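Long-range contacts in putative cytochrome P450 120 (PDB 2VE3), which binds heme and retinoic acid and probably acts as a monooxygenase of the cytochrome P450 family, inserting oxygen into organic substrates: residues W80-T84 with G180-P185; L170-F174 with L202-E206. All coordinates share one frame; numbering follows the deposited sequence.

Interaction 1 of 2, residues W80-T84 with G180-P185; sequences WPLST and GLFSLP. With REA (retinoic acid), chain D.
The hydroxyls of Ser83 and Thr84 both donate to Leu181 O, which lies 2.7 Å from Ser83 OG and 3.0 Å from Thr84 OG1. The two donors clasp the oxygen from opposite faces of the carbonyl plane, each about 40° out of it. Ser83 OG stands between its own backbone N and carbonyl carbon (chi1 58°), where it also accepts a weak bond from Ser183 N at 3.5 Å. Ser183 OG in turn donates to Gly180 O. Thr84 OG1 lies over one face of the Phe182 ring, toward its rim, and Pro81 CG approaches Phe182 CE1 to 3.8 Å.

Thus placed, Phe182 meets the polyene of retinoic acid, its CZ 3.3 Å from ligand C10. Trp80 lays its indole against the ionone end, with ligand C18 over the middle of the indole, 3.8 Å above its plane, and Thr84 CG2 touches the same methyl. The contact therefore forms part of the retinoic acid pocket, and Trp80 also touches the heme. Phe182 reaches Leu30 of helix 26-31, while Ser83 and Ser183 pack on Phe193 of helix 192-215. Trp80 directly follows strand 76-79, an outermost strand of the mixed sheet, and Pro81 is the N-cap of helix 82-88.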
loop_
_atom_site.group_PDB
_atom_site.type_symbol
_atom_site.label_atom_id
_atom_site.label_comp_id
_atom_site.label_asym_id
_atom_site.label_seq_id
_atom_site.Cartn_x
_atom_site.Cartn_y
_atom_site.Cartn_z
ATOM N N TRP A 80 3.411 -10.776 9.949
ATOM C CA TRP A 80 3.984 -9.442 9.873
ATOM C C TRP A 80 4.983 -9.332 11.018
ATOM O O TRP A 80 4.859 -10.062 11.994
ATOM C CB TRP A 80 2.889 -8.369 9.955
ATOM C CG TRP A 80 2.062 -8.223 8.659
ATOM C CD1 TRP A 80 0.765 -8.609 8.458
ATOM C CD2 TRP A 80 2.515 -7.686 7.404
ATOM N NE1 TRP A 80 0.382 -8.336 7.162
ATOM C CE2 TRP A 80 1.433 -7.768 6.497
ATOM C CE3 TRP A 80 3.736 -7.146 6.959
ATOM C CZ2 TRP A 80 1.527 -7.328 5.178
ATOM C CZ3 TRP A 80 3.823 -6.699 5.643
ATOM C CH2 TRP A 80 2.725 -6.790 4.771
ATOM N N PRO A 81 5.993 -8.454 10.887
ATOM C CA PRO A 81 6.913 -8.153 11.994
ATOM C C PRO A 81 6.211 -7.874 13.350
ATOM O O PRO A 81 5.084 -7.387 13.383
ATOM C CB PRO A 81 7.662 -6.919 11.485
ATOM C CG PRO A 81 7.663 -7.095 9.976
ATOM C CD PRO A 81 6.338 -7.706 9.661
ATOM N N LEU A 82 6.881 -8.199 14.450
ATOM C CA LEU A 82 6.276 -8.143 15.788
ATOM C C LEU A 82 5.589 -6.809 16.116
ATOM O O LEU A 82 4.488 -6.793 16.691
ATOM C CB LEU A 82 7.317 -8.494 16.889
ATOM C CG LEU A 82 6.754 -8.466 18.325
ATOM C CD1 LEU A 82 5.570 -9.424 18.456
ATOM C CD2 LEU A 82 7.801 -8.747 19.407
ATOM N N SER A 83 6.252 -5.705 15.773
ATOM C CA SER A 83 5.706 -4.368 15.964
ATOM C C SER A 83 4.403 -4.161 15.185
ATOM O O SER A 83 3.448 -3.596 15.713
ATOM C CB SER A 83 6.731 -3.318 15.535
ATOM O OG SER A 83 7.094 -3.502 14.172
ATOM N N THR A 84 4.387 -4.611 13.928
ATOM C CA THR A 84 3.219 -4.475 13.044
ATOM C C THR A 84 2.014 -5.243 13.581
ATOM O O THR A 84 0.901 -4.727 13.590
ATOM C CB THR A 84 3.511 -4.991 11.608
ATOM O OG1 THR A 84 4.867 -4.712 11.256
ATOM C CG2 THR A 84 2.558 -4.354 10.590
ATOM N N GLY A 180 5.482 3.927 13.884
ATOM C CA GLY A 180 5.908 2.801 14.711
ATOM C C GLY A 180 5.605 1.430 14.157
ATOM O O GLY A 180 6.049 0.442 14.720
ATOM N N LEU A 181 4.835 1.357 13.065
ATOM C CA LEU A 181 4.410 0.080 12.482
ATOM C C LEU A 181 5.586 -0.845 12.142
ATOM O O LEU A 181 5.558 -2.051 12.457
ATOM C CB LEU A 181 3.528 0.309 11.241
ATOM C CG LEU A 181 2.027 0.498 11.493
ATOM C CD1 LEU A 181 1.381 1.134 10.284
ATOM C CD2 LEU A 181 1.328 -0.818 11.873
ATOM N N PHE A 182 6.615 -0.280 11.517
ATOM C CA PHE A 182 7.861 -1.015 11.301
ATOM C C PHE A 182 8.983 -0.348 12.098
ATOM O O PHE A 182 9.598 0.617 11.650
ATOM C CB PHE A 182 8.177 -1.152 9.808
ATOM C CG PHE A 182 7.148 -1.964 9.045
ATOM C CD1 PHE A 182 7.383 -3.304 8.740
ATOM C CD2 PHE A 182 5.946 -1.396 8.640
ATOM C CE1 PHE A 182 6.433 -4.059 8.032
ATOM C CE2 PHE A 182 4.988 -2.152 7.931
ATOM C CZ PHE A 182 5.238 -3.483 7.641
ATOM N N SER A 183 9.188 -0.868 13.306
ATOM C CA SER A 183 10.118 -0.309 14.294
ATOM C C SER A 183 10.506 -1.378 15.316
ATOM O O SER A 183 9.945 -2.486 15.318
ATOM C CB SER A 183 9.481 0.890 15.016
ATOM O OG SER A 183 8.345 0.478 15.753
ATOM N N LEU A 184 11.460 -1.037 16.188
ATOM C CA LEU A 184 11.833 -1.904 17.308
ATOM C C LEU A 184 10.681 -1.934 18.312
ATOM O O LEU A 184 10.323 -0.883 18.840
ATOM C CB LEU A 184 13.092 -1.389 18.030
ATOM C CG LEU A 184 14.480 -1.370 17.390
ATOM C CD1 LEU A 184 15.537 -1.072 18.486
ATOM C CD2 LEU A 184 14.814 -2.662 16.642
ATOM N N PRO A 185 10.123 -3.134 18.590
ATOM C CA PRO A 185 8.942 -3.238 19.453
ATOM C C PRO A 185 9.281 -3.041 20.947
ATOM O O PRO A 185 8.978 -3.897 21.782
ATOM C CB PRO A 185 8.415 -4.649 19.166
ATOM C CG PRO A 185 9.633 -5.432 18.752
ATOM C CD PRO A 185 10.606 -4.460 18.139
HETATM C C1 REA D . -0.940 -3.220 3.899
HETATM C C2 REA D . -2.254 -3.685 4.519
HETATM C C3 REA D . -2.049 -5.009 5.256
HETATM C C4 REA D . -1.143 -4.797 6.467
HETATM C C5 REA D . 0.062 -3.933 6.160
HETATM C C6 REA D . 0.159 -3.190 4.978
HETATM C C7 REA D . 1.351 -2.354 4.783
HETATM C C8 REA D . 2.613 -2.974 4.377
HETATM C C9 REA D . 3.827 -2.132 4.340
HETATM C C10 REA D . 5.085 -2.846 4.388
HETATM C C11 REA D . 6.223 -2.558 3.533
HETATM C C12 REA D . 7.166 -3.675 3.484
HETATM C C13 REA D . 8.610 -3.509 3.642
HETATM C C14 REA D . 9.345 -4.693 3.435
HETATM C C15 REA D . 10.720 -4.746 2.976
HETATM C C16 REA D . -0.504 -4.200 2.793
HETATM C C17 REA D . -1.196 -1.835 3.304
HETATM C C18 REA D . 1.158 -3.877 7.197
HETATM C C19 REA D . 3.787 -0.623 4.302
HETATM C C20 REA D . 9.218 -2.182 4.015
HETATM O O1 REA D . 11.329 -3.709 2.664
HETATM O O2 REA D . 11.301 -5.839 2.895
#

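Interaction 2 of 2, residues L170-F174 with L202-E206; sequences LFPWF and LLLAE
Segments 170-174 and 202-206 run with their local helix axes 10.5 Å apart and their directions at 141°, Trp173 and Leu203 being the closest residues by CA. This oblique, roughly antiparallel pair corresponds to the F and G helices of the cytochrome P450 fold and is joined by apolar packing. Leu203 sends its CD2 methyl between Trp173 and Phe174, 3.7 Å from Trp173 CB and 3.6 Å from Phe174 CD2; Leu170 CD1 comes up to the same methyl. The Leu203 and Trp173 side chains lie alongside, pointing opposite ways, and CD2 comes to the edge of the indole.

Phe174 carries the packing inward, where its ring touches Leu249, Leu252 and Phe253 of helix 241-272 and meets Phe152 of helix 143-159. Leu202 covers a face of the indole, its CB making a CH-pi contact 3.8 Å from the centroid of the Trp173 six-membered ring and only 8° off the normal. Leu202 CD1 lies over the pyrrole side of that face, 3.4 Å from Trp173 NE1. Glu206, with CG anti to the carbonyl carbon (chi1 -73°), brings that methylene to the indole edge, 3.4 Å from Trp173 CZ3.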
loop_
_atom_site.group_PDB
_atom_site.type_symbol
_atom_site.label_atom_id
_atom_site.label_comp_id
_atom_site.label_asym_id
_atom_site.label_seq_id
_atom_site.Cartn_x
_atom_site.Cartn_y
_atom_site.Cartn_z
ATOM N N LEU A 170 -7.229 13.387 14.566
ATOM C CA LEU A 170 -7.240 12.060 13.956
ATOM C C LEU A 170 -6.019 11.819 13.065
ATOM O O LEU A 170 -5.405 10.750 13.123
ATOM C CB LEU A 170 -8.531 11.886 13.147
ATOM C CG LEU A 170 -9.306 10.565 13.195
ATOM C CD1 LEU A 170 -9.660 10.124 14.621
ATOM C CD2 LEU A 170 -10.573 10.684 12.380
ATOM N N PHE A 171 -5.697 12.823 12.246
ATOM C CA PHE A 171 -4.543 12.813 11.335
ATOM C C PHE A 171 -3.215 12.798 12.098
ATOM O O PHE A 171 -2.398 11.915 11.865
ATOM C CB PHE A 171 -4.634 13.992 10.344
ATOM C CG PHE A 171 -3.504 14.064 9.354
ATOM C CD1 PHE A 171 -3.405 13.141 8.319
ATOM C CD2 PHE A 171 -2.548 15.072 9.444
ATOM C CE1 PHE A 171 -2.364 13.210 7.399
ATOM C CE2 PHE A 171 -1.500 15.157 8.518
ATOM C CZ PHE A 171 -1.414 14.220 7.493
ATOM N N PRO A 172 -3.006 13.748 13.032
ATOM C CA PRO A 172 -1.801 13.738 13.868
ATOM C C PRO A 172 -1.531 12.395 14.556
ATOM O O PRO A 172 -0.379 11.936 14.583
ATOM C CB PRO A 172 -2.110 14.801 14.923
ATOM C CG PRO A 172 -3.070 15.732 14.253
ATOM C CD PRO A 172 -3.878 14.901 13.339
ATOM N N TRP A 173 -2.578 11.777 15.099
ATOM C CA TRP A 173 -2.483 10.469 15.738
ATOM C C TRP A 173 -2.095 9.354 14.754
ATOM O O TRP A 173 -1.224 8.540 15.045
ATOM C CB TRP A 173 -3.802 10.115 16.446
ATOM C CG TRP A 173 -4.057 10.902 17.712
ATOM C CD1 TRP A 173 -3.122 11.525 18.507
ATOM C CD2 TRP A 173 -5.318 11.109 18.353
ATOM N NE1 TRP A 173 -3.733 12.125 19.587
ATOM C CE2 TRP A 173 -5.078 11.888 19.517
ATOM C CE3 TRP A 173 -6.632 10.724 18.055
ATOM C CZ2 TRP A 173 -6.101 12.285 20.381
ATOM C CZ3 TRP A 173 -7.650 11.119 18.918
ATOM C CH2 TRP A 173 -7.374 11.894 20.072
ATOM N N PHE A 174 -2.747 9.315 13.597
ATOM C CA PHE A 174 -2.435 8.325 12.575
ATOM C C PHE A 174 -0.998 8.401 12.082
ATOM O O PHE A 174 -0.360 7.380 11.854
ATOM C CB PHE A 174 -3.406 8.427 11.405
ATOM C CG PHE A 174 -4.227 7.191 11.208
ATOM C CD1 PHE A 174 -3.729 6.132 10.455
ATOM C CD2 PHE A 174 -5.483 7.070 11.784
ATOM C CE1 PHE A 174 -4.475 4.980 10.270
ATOM C CE2 PHE A 174 -6.244 5.914 11.601
ATOM C CZ PHE A 174 -5.733 4.868 10.848
ATOM N N LEU A 202 -5.465 5.988 21.578
ATOM C CA LEU A 202 -6.246 7.199 21.358
ATOM C C LEU A 202 -7.166 7.075 20.150
ATOM O O LEU A 202 -8.304 7.537 20.193
ATOM C CB LEU A 202 -5.324 8.415 21.218
ATOM C CG LEU A 202 -4.565 8.856 22.477
ATOM C CD1 LEU A 202 -3.417 9.805 22.110
ATOM C CD2 LEU A 202 -5.486 9.510 23.498
ATOM N N LEU A 203 -6.677 6.447 19.079
ATOM C CA LEU A 203 -7.486 6.252 17.877
ATOM C C LEU A 203 -8.633 5.276 18.093
ATOM O O LEU A 203 -9.734 5.518 17.609
ATOM C CB LEU A 203 -6.632 5.787 16.683
ATOM C CG LEU A 203 -5.631 6.792 16.100
ATOM C CD1 LEU A 203 -4.523 6.083 15.352
ATOM C CD2 LEU A 203 -6.345 7.803 15.213
ATOM N N LEU A 204 -8.384 4.169 18.797
ATOM C CA LEU A 204 -9.443 3.182 19.054
ATOM C C LEU A 204 -10.550 3.799 19.919
ATOM O O LEU A 204 -11.737 3.585 19.658
ATOM C CB LEU A 204 -8.878 1.925 19.730
ATOM C CG LEU A 204 -7.952 0.982 18.955
ATOM C CD1 LEU A 204 -7.387 -0.055 19.923
ATOM C CD2 LEU A 204 -8.682 0.293 17.814
ATOM N N ALA A 205 -10.155 4.588 20.921
ATOM C CA ALA A 205 -11.104 5.244 21.814
ATOM C C ALA A 205 -12.030 6.175 21.042
ATOM O O ALA A 205 -13.213 6.247 21.338
ATOM C CB ALA A 205 -10.371 5.991 22.936
ATOM N N GLU A 206 -11.487 6.865 20.040
ATOM C CA GLU A 206 -12.273 7.706 19.130
ATOM C C GLU A 206 -13.162 6.917 18.186
ATOM O O GLU A 206 -14.308 7.293 17.955
ATOM C CB GLU A 206 -11.359 8.611 18.293
ATOM C CG GLU A 206 -10.756 9.739 19.080
ATOM C CD GLU A 206 -11.822 10.579 19.758
ATOM O OE1 GLU A 206 -12.544 11.305 19.032
ATOM O OE2 GLU A 206 -11.940 10.495 21.009
#

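Overall arrangement
The two interactions sit at either end of helix 170-181: interaction 2 uses its first residues, interaction 1 residues 180-181 and the chain that follows. Their centres are 18 Å apart, and their nearest atoms, about 7 Å apart, do not touch. Along the chain the segments alternate, 80-84 and 170-174 coming before 180-185 and 202-206. Interaction 1 contributes residues to the retinoic acid pocket, and Trp80 to the heme pocket as well, whereas interaction 2 is clear of both, the Phe174 side chain being about 10 Å from the heme and from retinoic acid. Helix 192-215 takes part in interaction 2 and, through Phe193, also borders interaction 1. Helix 170-181 thus runs from the packing against helix 192-215 to the wall of the retinoic acid pocket.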